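Succinate dehydrogenase (Membrane anchor subunit) (Mycolicibacterium smegmatis, PDB 7D6V) probably holds succinate dehydrogenase 1 in the membrane and passes electrons from succinate oxidation through a Rieske-type iron-sulfur cluster to quinone. Local coordinates at residues His155-Ser166 / Trp200-His211. Residues are numbered along the deposited sequence; the frame is centred on the assembly and turned at random.
Sequences HRYFFYAAVLIS and WVYTLSCHSCRH. With FES (Fe2/s2 (inorganic) cluster), chain J.
His155 and Cys206 meet at one iron of the [2Fe-2S] cluster. His155 NE2 and Cys206 SG both bind FE2, NE2 at 2.5 Å, and the iron sits in plane at the edge of the imidazole. With CG anti to the backbone N (chi1 -178°), the His155 ring is carried toward the turn between helices 188-204 and 207-215, NE2 directed at the iron. Its ND1 is hydrogen-bonded to Thr113. Tyr202 OH lies 3.4 Å from cluster sulfide S2.

The tight part is centred on Phe159. Phe159 CZ packs 3.5 Å from Cys209 CB, and Thr203 O meets the ring at its edge, 3.3 Å from Phe159 CE1. Thr203 is a knob in the hole formed by Phe159, Ala162, Val163 and Ser166. His211 ND1 lies over one face of the Arg156 guanidinium. Arg156 NH1 forms salt bridges with Asp233 and Asp237, and NH2 with Glu229, all of the iron-sulfur subunit.

Toward Trp200 the contact is looser at its margin. Ser166 CB makes a CH-pi contact over the six-membered ring, but Val163 and Trp200 are partly exposed, and Val163 CG1 stays 4.3 Å from Trp200 CH2.

Segments 155-166 and 200-204 run nearly antiparallel (159°), and Cys206 comes from the turn into 207-215. Cys114 and His240, probably ligands of the other iron, also line this Rieske-type site with mixed His/Cys ligation.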
loop_
_atom_site.group_PDB
_atom_site.type_symbol
_atom_site.label_atom_id
_atom_site.label_comp_id
_atom_site.label_asym_id
_atom_site.label_seq_id
_atom_site.Cartn_x
_atom_site.Cartn_y
_atom_site.Cartn_z
ATOM N N HIS C 155 -12.957 25.065 21.294
ATOM C CA HIS C 155 -13.509 25.651 20.081
ATOM C C HIS C 155 -15.000 25.375 19.924
ATOM O O HIS C 155 -15.715 26.183 19.323
ATOM C CB HIS C 155 -12.741 25.131 18.869
ATOM C CG HIS C 155 -13.204 25.707 17.571
ATOM N ND1 HIS C 155 -13.301 27.063 17.354
ATOM C CD2 HIS C 155 -13.607 25.112 16.427
ATOM C CE1 HIS C 155 -13.739 27.278 16.128
ATOM N NE2 HIS C 155 -13.930 26.111 15.545
ATOM N N ARG C 156 -15.489 24.247 20.445
ATOM C CA ARG C 156 -16.901 23.910 20.282
ATOM C C ARG C 156 -17.816 24.909 20.981
ATOM O O ARG C 156 -18.948 25.137 20.539
ATOM C CB ARG C 156 -17.159 22.494 20.796
ATOM C CG ARG C 156 -16.730 22.260 22.229
ATOM C CD ARG C 156 -16.895 20.806 22.624
ATOM N NE ARG C 156 -15.898 19.960 21.978
ATOM C CZ ARG C 156 -15.689 18.685 22.281
ATOM N NH1 ARG C 156 -16.407 18.102 23.227
ATOM N NH2 ARG C 156 -14.761 17.993 21.641
ATOM N N TYR C 157 -17.344 25.537 22.057
ATOM C CA TYR C 157 -18.176 26.517 22.745
ATOM C C TYR C 157 -18.275 27.807 21.944
ATOM O O TYR C 157 -19.345 28.427 21.871
ATOM C CB TYR C 157 -17.624 26.768 24.143
ATOM C CG TYR C 157 -17.822 25.575 25.038
ATOM C CD1 TYR C 157 -18.886 25.512 25.921
ATOM C CD2 TYR C 157 -16.960 24.495 24.973
ATOM C CE1 TYR C 157 -19.074 24.414 26.724
ATOM C CE2 TYR C 157 -17.141 23.396 25.769
ATOM C CZ TYR C 157 -18.196 23.359 26.642
ATOM O OH TYR C 157 -18.371 22.260 27.439
ATOM N N PHE C 158 -17.178 28.212 21.309
ATOM C CA PHE C 158 -17.254 29.321 20.371
ATOM C C PHE C 158 -18.082 28.949 19.152
ATOM O O PHE C 158 -18.682 29.825 18.526
ATOM C CB PHE C 158 -15.850 29.765 19.973
ATOM C CG PHE C 158 -15.038 30.264 21.125
ATOM C CD1 PHE C 158 -15.470 31.347 21.869
ATOM C CD2 PHE C 158 -13.856 29.643 21.481
ATOM C CE1 PHE C 158 -14.738 31.803 22.938
ATOM C CE2 PHE C 158 -13.118 30.099 22.547
ATOM C CZ PHE C 158 -13.558 31.180 23.276
ATOM N N PHE C 159 -18.152 27.661 18.819
ATOM C CA PHE C 159 -19.058 27.211 17.767
ATOM C C PHE C 159 -20.516 27.402 18.172
ATOM O O PHE C 159 -21.337 27.850 17.364
ATOM C CB PHE C 159 -18.764 25.750 17.426
ATOM C CG PHE C 159 -19.863 25.070 16.666
ATOM C CD1 PHE C 159 -20.110 25.388 15.344
ATOM C CD2 PHE C 159 -20.643 24.104 17.273
ATOM C CE1 PHE C 159 -21.114 24.764 14.650
ATOM C CE2 PHE C 159 -21.648 23.478 16.582
ATOM C CZ PHE C 159 -21.885 23.808 15.270
ATOM N N TYR C 160 -20.857 27.073 19.418
ATOM C CA TYR C 160 -22.213 27.331 19.902
ATOM C C TYR C 160 -22.527 28.825 19.885
ATOM O O TYR C 160 -23.616 29.248 19.458
ATOM C CB TYR C 160 -22.390 26.774 21.315
ATOM C CG TYR C 160 -21.949 25.340 21.497
ATOM C CD1 TYR C 160 -22.147 24.397 20.502
ATOM C CD2 TYR C 160 -21.343 24.929 22.675
ATOM C CE1 TYR C 160 -21.745 23.090 20.670
ATOM C CE2 TYR C 160 -20.936 23.625 22.851
ATOM C CZ TYR C 160 -21.143 22.709 21.846
ATOM O OH TYR C 160 -20.744 21.404 22.012
ATOM N N ALA C 161 -21.577 29.640 20.347
ATOM C CA ALA C 161 -21.765 31.085 20.319
ATOM C C ALA C 161 -21.947 31.586 18.894
ATOM O O ALA C 161 -22.756 32.486 18.640
ATOM C CB ALA C 161 -20.583 31.780 20.990
ATOM N N ALA C 162 -21.197 31.018 17.949
ATOM C CA ALA C 162 -21.325 31.400 16.552
ATOM C C ALA C 162 -22.675 30.997 15.984
ATOM O O ALA C 162 -23.215 31.701 15.132
ATOM C CB ALA C 162 -20.197 30.778 15.734
ATOM N N VAL C 163 -23.230 29.872 16.436
ATOM C CA VAL C 163 -24.586 29.510 16.030
ATOM C C VAL C 163 -25.579 30.567 16.497
ATOM O O VAL C 163 -26.462 30.999 15.739
ATOM C CB VAL C 163 -24.953 28.112 16.562
ATOM C CG1 VAL C 163 -26.410 27.805 16.280
ATOM C CG2 VAL C 163 -24.063 27.058 15.933
ATOM N N LEU C 164 -25.444 31.012 17.748
ATOM C CA LEU C 164 -26.348 32.050 18.244
ATOM C C LEU C 164 -26.192 33.353 17.459
ATOM O O LEU C 164 -27.185 34.005 17.104
ATOM C CB LEU C 164 -26.111 32.288 19.732
ATOM C CG LEU C 164 -26.258 31.071 20.643
ATOM C CD1 LEU C 164 -26.251 31.497 22.097
ATOM C CD2 LEU C 164 -27.523 30.302 20.315
ATOM N N ILE C 165 -24.949 33.748 17.178
ATOM C CA ILE C 165 -24.709 34.987 16.444
ATOM C C ILE C 165 -25.209 34.875 15.007
ATOM O O ILE C 165 -25.686 35.859 14.430
ATOM C CB ILE C 165 -23.217 35.357 16.513
ATOM C CG1 ILE C 165 -22.800 35.582 17.965
ATOM C CG2 ILE C 165 -22.924 36.602 15.693
ATOM C CD1 ILE C 165 -21.311 35.703 18.162
ATOM N N SER C 166 -25.110 33.688 14.407
ATOM C CA SER C 166 -25.684 33.470 13.085
ATOM C C SER C 166 -27.197 33.615 13.112
ATOM O O SER C 166 -27.793 34.136 12.164
ATOM C CB SER C 166 -25.287 32.093 12.561
ATOM O OG SER C 166 -23.955 32.090 12.088
ATOM N N TRP C 200 -23.724 30.897 7.322
ATOM C CA TRP C 200 -24.307 29.644 7.791
ATOM C C TRP C 200 -23.555 28.445 7.233
ATOM O O TRP C 200 -23.322 27.464 7.946
ATOM C CB TRP C 200 -25.782 29.570 7.407
ATOM C CG TRP C 200 -26.709 30.126 8.432
ATOM C CD1 TRP C 200 -27.606 31.131 8.257
ATOM C CD2 TRP C 200 -26.849 29.694 9.790
ATOM N NE1 TRP C 200 -28.291 31.364 9.421
ATOM C CE2 TRP C 200 -27.846 30.493 10.378
ATOM C CE3 TRP C 200 -26.227 28.713 10.566
ATOM C CZ2 TRP C 200 -28.235 30.342 11.703
ATOM C CZ3 TRP C 200 -26.613 28.568 11.881
ATOM C CH2 TRP C 200 -27.607 29.377 12.437
ATOM N N VAL C 201 -23.177 28.500 5.956
ATOM C CA VAL C 201 -22.426 27.400 5.355
ATOM C C VAL C 201 -21.095 27.210 6.074
ATOM O O VAL C 201 -20.697 26.086 6.405
ATOM C CB VAL C 201 -22.225 27.644 3.850
ATOM C CG1 VAL C 201 -21.317 26.586 3.256
ATOM C CG2 VAL C 201 -23.560 27.654 3.138
ATOM N N TYR C 202 -20.389 28.313 6.332
ATOM C CA TYR C 202 -19.107 28.228 7.024
ATOM C C TYR C 202 -19.270 27.692 8.441
ATOM O O TYR C 202 -18.465 26.875 8.901
ATOM C CB TYR C 202 -18.431 29.596 7.047
ATOM C CG TYR C 202 -17.224 29.655 7.949
ATOM C CD1 TYR C 202 -16.085 28.917 7.664
ATOM C CD2 TYR C 202 -17.225 30.442 9.088
ATOM C CE1 TYR C 202 -14.982 28.965 8.487
ATOM C CE2 TYR C 202 -16.129 30.496 9.914
ATOM C CZ TYR C 202 -15.010 29.757 9.609
ATOM O OH TYR C 202 -13.914 29.814 10.434
ATOM N N THR C 203 -20.304 28.144 9.150
ATOM C CA THR C 203 -20.537 27.673 10.510
ATOM C C THR C 203 -20.896 26.191 10.536
ATOM O O THR C 203 -20.482 25.464 11.445
ATOM C CB THR C 203 -21.636 28.505 11.168
ATOM O OG1 THR C 203 -21.343 29.896 10.995
ATOM C CG2 THR C 203 -21.730 28.201 12.649
ATOM N N LEU C 204 -21.661 25.723 9.552
ATOM C CA LEU C 204 -22.078 24.329 9.532
ATOM C C LEU C 204 -21.033 23.398 8.935
ATOM O O LEU C 204 -21.175 22.180 9.066
ATOM C CB LEU C 204 -23.391 24.180 8.766
ATOM C CG LEU C 204 -24.612 24.845 9.399
ATOM C CD1 LEU C 204 -25.866 24.490 8.627
ATOM C CD2 LEU C 204 -24.742 24.448 10.857
ATOM N N SER C 205 -19.995 23.925 8.292
ATOM C CA SER C 205 -18.885 23.098 7.840
ATOM C C SER C 205 -17.788 22.972 8.891
ATOM O O SER C 205 -16.717 22.435 8.593
ATOM C CB SER C 205 -18.311 23.649 6.535
ATOM O OG SER C 205 -17.639 24.875 6.742
ATOM N N CYS C 206 -18.041 23.466 10.099
ATOM C CA CYS C 206 -17.049 23.414 11.171
ATOM C C CYS C 206 -16.688 21.990 11.588
ATOM O O CYS C 206 -17.536 21.098 11.586
ATOM C CB CYS C 206 -17.537 24.207 12.387
ATOM S SG CYS C 206 -16.768 23.724 13.950
ATOM N N HIS C 207 -15.422 21.787 11.945
ATOM C CA HIS C 207 -14.946 20.478 12.381
ATOM C C HIS C 207 -15.588 20.053 13.693
ATOM O O HIS C 207 -15.789 18.856 13.919
ATOM C CB HIS C 207 -13.427 20.486 12.525
ATOM C CG HIS C 207 -12.695 20.234 11.247
ATOM N ND1 HIS C 207 -12.079 21.237 10.532
ATOM C CD2 HIS C 207 -12.473 19.091 10.558
ATOM C CE1 HIS C 207 -11.514 20.724 9.455
ATOM N NE2 HIS C 207 -11.739 19.423 9.447
ATOM N N SER C 208 -15.895 21.005 14.574
ATOM C CA SER C 208 -16.605 20.672 15.803
ATOM C C SER C 208 -18.055 20.308 15.529
ATOM O O SER C 208 -18.621 19.463 16.229
ATOM C CB SER C 208 -16.526 21.833 16.791
ATOM O OG SER C 208 -15.206 22.010 17.264
ATOM N N CYS C 209 -18.674 20.938 14.530
ATOM C CA CYS C 209 -20.021 20.547 14.129
ATOM C C CYS C 209 -20.043 19.114 13.613
ATOM O O CYS C 209 -20.965 18.349 13.919
ATOM C CB CYS C 209 -20.549 21.507 13.066
ATOM S SG CYS C 209 -22.214 21.131 12.481
ATOM N N ARG C 210 -19.032 18.735 12.831
ATOM C CA ARG C 210 -18.940 17.370 12.329
ATOM C C ARG C 210 -18.846 16.370 13.471
ATOM O O ARG C 210 -19.475 15.308 13.432
ATOM C CB ARG C 210 -17.730 17.245 11.407
ATOM C CG ARG C 210 -17.712 16.006 10.545
ATOM C CD ARG C 210 -16.394 15.899 9.812
ATOM N NE ARG C 210 -16.310 14.695 8.995
ATOM C CZ ARG C 210 -15.170 14.161 8.579
ATOM N NH1 ARG C 210 -14.017 14.721 8.906
ATOM N NH2 ARG C 210 -15.182 13.066 7.839
ATOM N N HIS C 211 -18.059 16.694 14.494
ATOM C CA HIS C 211 -17.930 15.820 15.652
ATOM C C HIS C 211 -19.229 15.749 16.446
ATOM O O HIS C 211 -19.657 14.663 16.850
ATOM C CB HIS C 211 -16.782 16.314 16.527
ATOM C CG HIS C 211 -16.635 15.570 17.814
ATOM N ND1 HIS C 211 -17.034 16.099 19.021
ATOM C CD2 HIS C 211 -16.120 14.350 18.088
ATOM C CE1 HIS C 211 -16.780 15.232 19.981
ATOM N NE2 HIS C 211 -16.226 14.162 19.443
HETATM FE FE1 FES J . -13.147 25.953 11.500
HETATM FE FE2 FES J . -14.944 25.269 13.382
HETATM S S1 FES J . -13.155 24.152 12.758
HETATM S S2 FES J . -14.977 27.030 12.072
#